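Endoglucanase (Ganoderma lucidum, PDB 5D8Z) hydrolyses internal beta-1,4-glucosidic bonds, as a fungal endoglucanase of glycoside hydrolase family 5, and so probably acts on cellulose and related glucans. Local coordinates at residues Asp70-Phe75 against Cys340-Ala345; Gly112-Val117 against Asn154-Phe159. All coordinates share one frame; numbering follows the deposited sequence.

Contact 1: Asp70-Phe75 against Cys340-Ala345; sequences DGFNVF and CLAPNA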
loop_
_atom_site.group_PDB
_atom_site.type_symbol
_atom_site.label_atom_id
_atom_site.label_comp_id
_atom_site.label_asym_id
_atom_site.label_seq_id
_atom_site.Cartn_x
_atom_site.Cartn_y
_atom_site.Cartn_z
ATOM N N ASP A 70 9.639 -2.572 17.645
ATOM C CA ASP A 70 9.119 -3.760 16.945
ATOM C C ASP A 70 9.927 -4.205 15.728
ATOM O O ASP A 70 9.781 -5.339 15.263
ATOM C CB ASP A 70 7.668 -3.515 16.519
ATOM C CG ASP A 70 6.680 -3.661 17.655
ATOM O OD1 ASP A 70 7.002 -4.369 18.635
ATOM O OD2 ASP A 70 5.578 -3.075 17.551
ATOM N N GLY A 71 10.763 -3.312 15.206
ATOM C CA GLY A 71 11.618 -3.633 14.085
ATOM C C GLY A 71 11.007 -3.360 12.734
ATOM O O GLY A 71 11.547 -3.785 11.723
ATOM N N PHE A 72 9.873 -2.668 12.706
ATOM C CA PHE A 72 9.284 -2.245 11.446
ATOM C C PHE A 72 10.178 -1.222 10.800
ATOM O O PHE A 72 10.976 -0.571 11.470
ATOM C CB PHE A 72 7.878 -1.677 11.663
ATOM C CG PHE A 72 6.855 -2.726 12.023
ATOM C CD1 PHE A 72 6.515 -3.711 11.129
ATOM C CD2 PHE A 72 6.212 -2.709 13.255
ATOM C CE1 PHE A 72 5.582 -4.667 11.449
ATOM C CE2 PHE A 72 5.246 -3.660 13.566
ATOM C CZ PHE A 72 4.944 -4.648 12.667
ATOM N N ASN A 73 9.901 -0.996 9.531
ATOM C CA ASN A 73 10.865 -0.644 8.516
ATOM C C ASN A 73 10.366 0.335 7.491
ATOM O O ASN A 73 11.128 1.097 6.919
ATOM C CB ASN A 73 11.041 -1.915 7.731
ATOM C CG ASN A 73 12.393 -2.066 7.215
ATOM O OD1 ASN A 73 13.119 -1.094 7.117
ATOM N ND2 ASN A 73 12.766 -3.290 6.881
ATOM N N VAL A 74 9.076 0.190 7.181
ATOM C CA VAL A 74 8.372 0.980 6.188
ATOM C C VAL A 74 6.936 1.229 6.693
ATOM O O VAL A 74 6.407 0.444 7.458
ATOM C CB VAL A 74 8.330 0.212 4.856
ATOM C CG1 VAL A 74 7.531 -1.064 5.003
ATOM C CG2 VAL A 74 7.734 1.037 3.734
ATOM N N PHE A 75 6.313 2.312 6.244
ATOM C CA PHE A 75 4.903 2.562 6.517
ATOM C C PHE A 75 4.189 2.928 5.263
ATOM O O PHE A 75 4.751 3.510 4.357
ATOM C CB PHE A 75 4.743 3.636 7.593
ATOM C CG PHE A 75 5.380 3.227 8.870
ATOM C CD1 PHE A 75 4.893 2.122 9.560
ATOM C CD2 PHE A 75 6.519 3.831 9.309
ATOM C CE1 PHE A 75 5.507 1.668 10.712
ATOM C CE2 PHE A 75 7.152 3.396 10.467
ATOM C CZ PHE A 75 6.643 2.308 11.169
ATOM N N CYS A 340 2.633 -12.089 15.929
ATOM C CA CYS A 340 3.033 -12.476 14.575
ATOM C C CYS A 340 3.760 -11.443 13.691
ATOM O O CYS A 340 4.824 -11.732 13.170
ATOM C CB CYS A 340 1.814 -13.038 13.841
ATOM S SG CYS A 340 1.374 -14.719 14.380
ATOM N N LEU A 341 3.201 -10.255 13.525
ATOM C CA LEU A 341 3.624 -9.384 12.446
ATOM C C LEU A 341 4.893 -8.640 12.721
ATOM O O LEU A 341 5.555 -8.233 11.785
ATOM C CB LEU A 341 2.554 -8.365 12.112
ATOM C CG LEU A 341 1.198 -8.844 11.635
ATOM C CD1 LEU A 341 0.292 -7.641 11.451
ATOM C CD2 LEU A 341 1.309 -9.579 10.313
ATOM N N ALA A 342 5.233 -8.418 13.981
ATOM C CA ALA A 342 6.458 -7.656 14.284
ATOM C C ALA A 342 7.709 -8.466 13.976
ATOM O O ALA A 342 7.886 -9.555 14.495
ATOM C CB ALA A 342 6.475 -7.196 15.726
ATOM N N PRO A 343 8.577 -7.939 13.111
ATOM C CA PRO A 343 9.870 -8.570 12.915
ATOM C C PRO A 343 10.554 -8.997 14.223
ATOM O O PRO A 343 11.152 -10.082 14.275
ATOM C CB PRO A 343 10.698 -7.481 12.212
ATOM C CG PRO A 343 9.793 -6.311 12.040
ATOM C CD PRO A 343 8.399 -6.803 12.198
ATOM N N ASN A 344 10.450 -8.171 15.267
ATOM C CA ASN A 344 11.059 -8.469 16.575
ATOM C C ASN A 344 10.309 -9.548 17.380
ATOM O O ASN A 344 10.085 -9.382 18.566
ATOM C CB ASN A 344 11.139 -7.176 17.411
ATOM C CG ASN A 344 12.549 -6.847 17.848
ATOM O OD1 ASN A 344 13.311 -7.726 18.270
ATOM N ND2 ASN A 344 12.916 -5.571 17.736
ATOM N N ALA A 345 9.934 -10.658 16.759
ATOM C CA ALA A 345 9.190 -11.695 17.451
ATOM C C ALA A 345 9.451 -13.053 16.821
ATOM O O ALA A 345 9.514 -14.051 17.528
ATOM C CB ALA A 345 7.710 -11.376 17.411
#
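Residues 70-75 leave helix 59-68, turn at Gly71 and enter strand 74-79, while 340-345 run off the end of helix 335-341 as the last modelled residues. The two backbones come closest at Asp70 and Asn344, with Gly71 beside Pro343. One hydrogen bond joins them: Asn344 N donates to Asp70 O at 2.9 Å, the N-H...O angle 152°, with the donor standing above the carbonyl plane. An inverse gamma turn around Asn344, with a weak Ala345 N to Pro343 O bond, bends the tail. Gly71 has positive phi, at which a CB would jam against the preceding carbonyl O and also crowd Pro343 CG, so glycine suits both turn and contact. In a TIM barrel this is an alpha-beta junction at the N-terminal end of the second strand, and here the C-terminal tail lies across it. Phe72 has CG anti to its own carbonyl carbon (chi1 -71°), which turns the ring toward the tail. Pro343 CD sits over one ring face, 4.0 Å from the centroid of Phe72, in a CH-pi contact, the two side chains crossing at about a right angle. Leu341 O and Ala342 CA approach the same ring obliquely, Ala342 CA lying 3.7 Å from Phe72 CZ. An alanine in place of Phe72 would remove the ring under Pro343 and would probably loosen the tail's packing on this loop. Ala342 CB rests on the aliphatic part of Asp70, 3.9 Å from Asp70 CB. The carboxylate of Asp70 lies close to that of Asp333, which would probably favour protonation of one of the pair. Phe66 meets the Phe72 ring, and Tyr306 OH hydrogen-bonds Leu341 O. At the tail's start, Cys340 is joined to Cys290 of helix 283-298 by a disulfide.

Contact 2: Gly112-Val117 against Asn154-Phe159; sequences GASCIV and NDKIIF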
loop_
_atom_site.group_PDB
_atom_site.type_symbol
_atom_site.label_atom_id
_atom_site.label_comp_id
_atom_site.label_asym_id
_atom_site.label_seq_id
_atom_site.Cartn_x
_atom_site.Cartn_y
_atom_site.Cartn_z
ATOM N N GLY A 112 12.693 6.926 10.990
ATOM C CA GLY A 112 13.798 6.097 10.464
ATOM C C GLY A 112 13.428 5.055 9.406
ATOM O O GLY A 112 14.213 4.154 9.131
ATOM N N ALA A 113 12.252 5.181 8.802
ATOM C CA ALA A 113 11.688 4.128 7.967
ATOM C C ALA A 113 11.496 4.602 6.543
ATOM O O ALA A 113 11.604 5.795 6.262
ATOM C CB ALA A 113 10.350 3.714 8.530
ATOM N N SER A 114 11.181 3.668 5.648
ATOM C CA SER A 114 10.803 4.004 4.255
ATOM C C SER A 114 9.291 4.241 4.174
ATOM O O SER A 114 8.571 3.678 4.959
ATOM C CB SER A 114 11.217 2.873 3.320
ATOM O OG SER A 114 12.515 2.411 3.641
ATOM N N CYS A 115 8.809 5.065 3.248
ATOM C CA CYS A 115 7.367 5.409 3.210
ATOM C C CYS A 115 6.733 5.214 1.845
ATOM O O CYS A 115 7.171 5.805 0.877
ATOM C CB CYS A 115 7.146 6.854 3.659
ATOM S SG CYS A 115 8.245 7.264 5.043
ATOM N N ILE A 116 5.692 4.392 1.782
ATOM C CA ILE A 116 4.908 4.221 0.585
ATOM C C ILE A 116 3.836 5.285 0.509
ATOM O O ILE A 116 3.005 5.387 1.415
ATOM C CB ILE A 116 4.183 2.895 0.613
ATOM C CG1 ILE A 116 5.164 1.733 0.419
ATOM C CG2 ILE A 116 3.112 2.863 -0.451
ATOM C CD1 ILE A 116 4.795 0.516 1.241
ATOM N N VAL A 117 3.864 6.078 -0.565
ATOM C CA VAL A 117 2.875 7.091 -0.841
ATOM C C VAL A 117 1.840 6.431 -1.744
ATOM O O VAL A 117 2.036 6.326 -2.947
ATOM C CB VAL A 117 3.514 8.300 -1.542
ATOM C CG1 VAL A 117 2.437 9.219 -2.102
ATOM C CG2 VAL A 117 4.403 9.083 -0.596
ATOM N N ASN A 154 14.639 11.972 -2.661
ATOM C CA ASN A 154 14.547 11.159 -1.440
ATOM C C ASN A 154 14.349 9.691 -1.744
ATOM O O ASN A 154 13.292 9.309 -2.208
ATOM C CB ASN A 154 13.365 11.673 -0.610
ATOM C CG ASN A 154 13.366 11.160 0.819
ATOM O OD1 ASN A 154 13.881 10.067 1.134
ATOM N ND2 ASN A 154 12.754 11.949 1.701
ATOM N N ASP A 155 15.346 8.861 -1.459
ATOM C CA ASP A 155 15.309 7.439 -1.889
ATOM C C ASP A 155 14.560 6.524 -0.927
ATOM O O ASP A 155 14.435 5.342 -1.197
ATOM C CB ASP A 155 16.721 6.837 -2.101
ATOM C CG ASP A 155 17.747 7.861 -2.576
ATOM O OD1 ASP A 155 18.070 8.781 -1.780
ATOM O OD2 ASP A 155 18.240 7.732 -3.725
ATOM N N LYS A 156 14.115 7.057 0.212
ATOM C CA LYS A 156 13.357 6.280 1.191
ATOM C C LYS A 156 11.860 6.255 0.839
ATOM O O LYS A 156 11.091 5.512 1.442
ATOM C CB LYS A 156 13.586 6.843 2.599
ATOM C CG LYS A 156 14.943 6.500 3.224
ATOM C CD LYS A 156 14.969 5.053 3.686
ATOM C CE LYS A 156 16.387 4.524 3.895
ATOM N NZ LYS A 156 16.936 4.736 5.278
ATOM N N ILE A 157 11.463 7.038 -0.162
ATOM C CA ILE A 157 10.113 6.996 -0.701
ATOM C C ILE A 157 9.879 5.856 -1.717
ATOM O O ILE A 157 10.794 5.397 -2.409
ATOM C CB ILE A 157 9.748 8.334 -1.333
ATOM C CG1 ILE A 157 10.039 9.480 -0.367
ATOM C CG2 ILE A 157 8.269 8.371 -1.668
ATOM C CD1 ILE A 157 9.050 9.579 0.767
ATOM N N ILE A 158 8.647 5.373 -1.754
ATOM C CA ILE A 158 8.245 4.229 -2.559
ATOM C C ILE A 158 6.895 4.612 -3.080
ATOM O O ILE A 158 5.990 4.819 -2.311
ATOM C CB ILE A 158 8.050 2.986 -1.687
ATOM C CG1 ILE A 158 9.405 2.392 -1.300
ATOM C CG2 ILE A 158 7.159 1.944 -2.363
ATOM C CD1 ILE A 158 9.351 1.317 -0.216
ATOM N N PHE A 159 6.754 4.724 -4.385
ATOM C CA PHE A 159 5.530 5.256 -4.956
ATOM C C PHE A 159 4.564 4.129 -5.245
ATOM O O PHE A 159 4.848 3.257 -6.073
ATOM C CB PHE A 159 5.815 5.989 -6.243
ATOM C CG PHE A 159 6.835 7.045 -6.121
ATOM C CD1 PHE A 159 6.465 8.332 -5.847
ATOM C CD2 PHE A 159 8.168 6.767 -6.366
ATOM C CE1 PHE A 159 7.416 9.351 -5.771
ATOM C CE2 PHE A 159 9.130 7.771 -6.326
ATOM C CZ PHE A 159 8.756 9.072 -6.018
#
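Strands 114-117 and 157-159 run parallel, their axes 4.7 Å apart at closest approach and their N-to-C directions 25° apart, as the third and fourth strands of the TIM barrel. Three main-chain bonds alternate between them: Cys115 N to Lys156 O, Ile158 N to Cys115 O, and Val117 N to Ile158 O at 3.0 Å, the last nearly along the C=O axis. On the face carrying Ile116 and Ile158 the packing is close. Both isoleucines hold CG2 anti to the backbone N, and their side chains cross obliquely, Ile116 CG1 lying 3.4 Å from Ile158 CG2. The other face is more loosely joined, with Val117 CG2 4.1 Å from Ile157 CG2 and Cys115 CB 4.4 Å from Ile157 CD1. Ile157 CG2 also lies over the rim of one face of the Phe159 ring. Toward the solvent, the exposed Lys156, bent at chi2 and chi4, brings CD within 3.6 Å of Ser114 OG. Asn154 OD1 uses an in-plane lone pair to accept from Lys156 N, an Asx turn within the type I turn that leads into the strand. Cys115 is bound by a disulfide to Cys108 of helix 95-110, whose Tyr101 touches Val117, consistent with the outer helical layer; on the Ile116 and Ile158 face, consistent with the barrel interior, Leu196 of strand 194-198 touches both, and Val74 of strand 74-79 touches Ile116.

How the contacts relate
Contact 1 and contact 2 have centres about 16 Å apart and adjoin along the barrel wall, where strands 74-79 and 114-119 are neighbours. Asn73 O faces Ser114 N at 2.9 Å, a probable hydrogen bond, and Phe75 O with Ile116 N makes a second probable one. Along the chain, contact 2 is nested within the long chain segment that contact 1 closes, between 70-75 near the start of the barrel and 340-345 at the chain's modelled end. Contact 2 joins consecutive parallel strands and forms part of the wall, whereas contact 1 lays the C-terminal tail against a junction leading into it, so of the two it is contact 1 that brings the last modelled residues to the barrel.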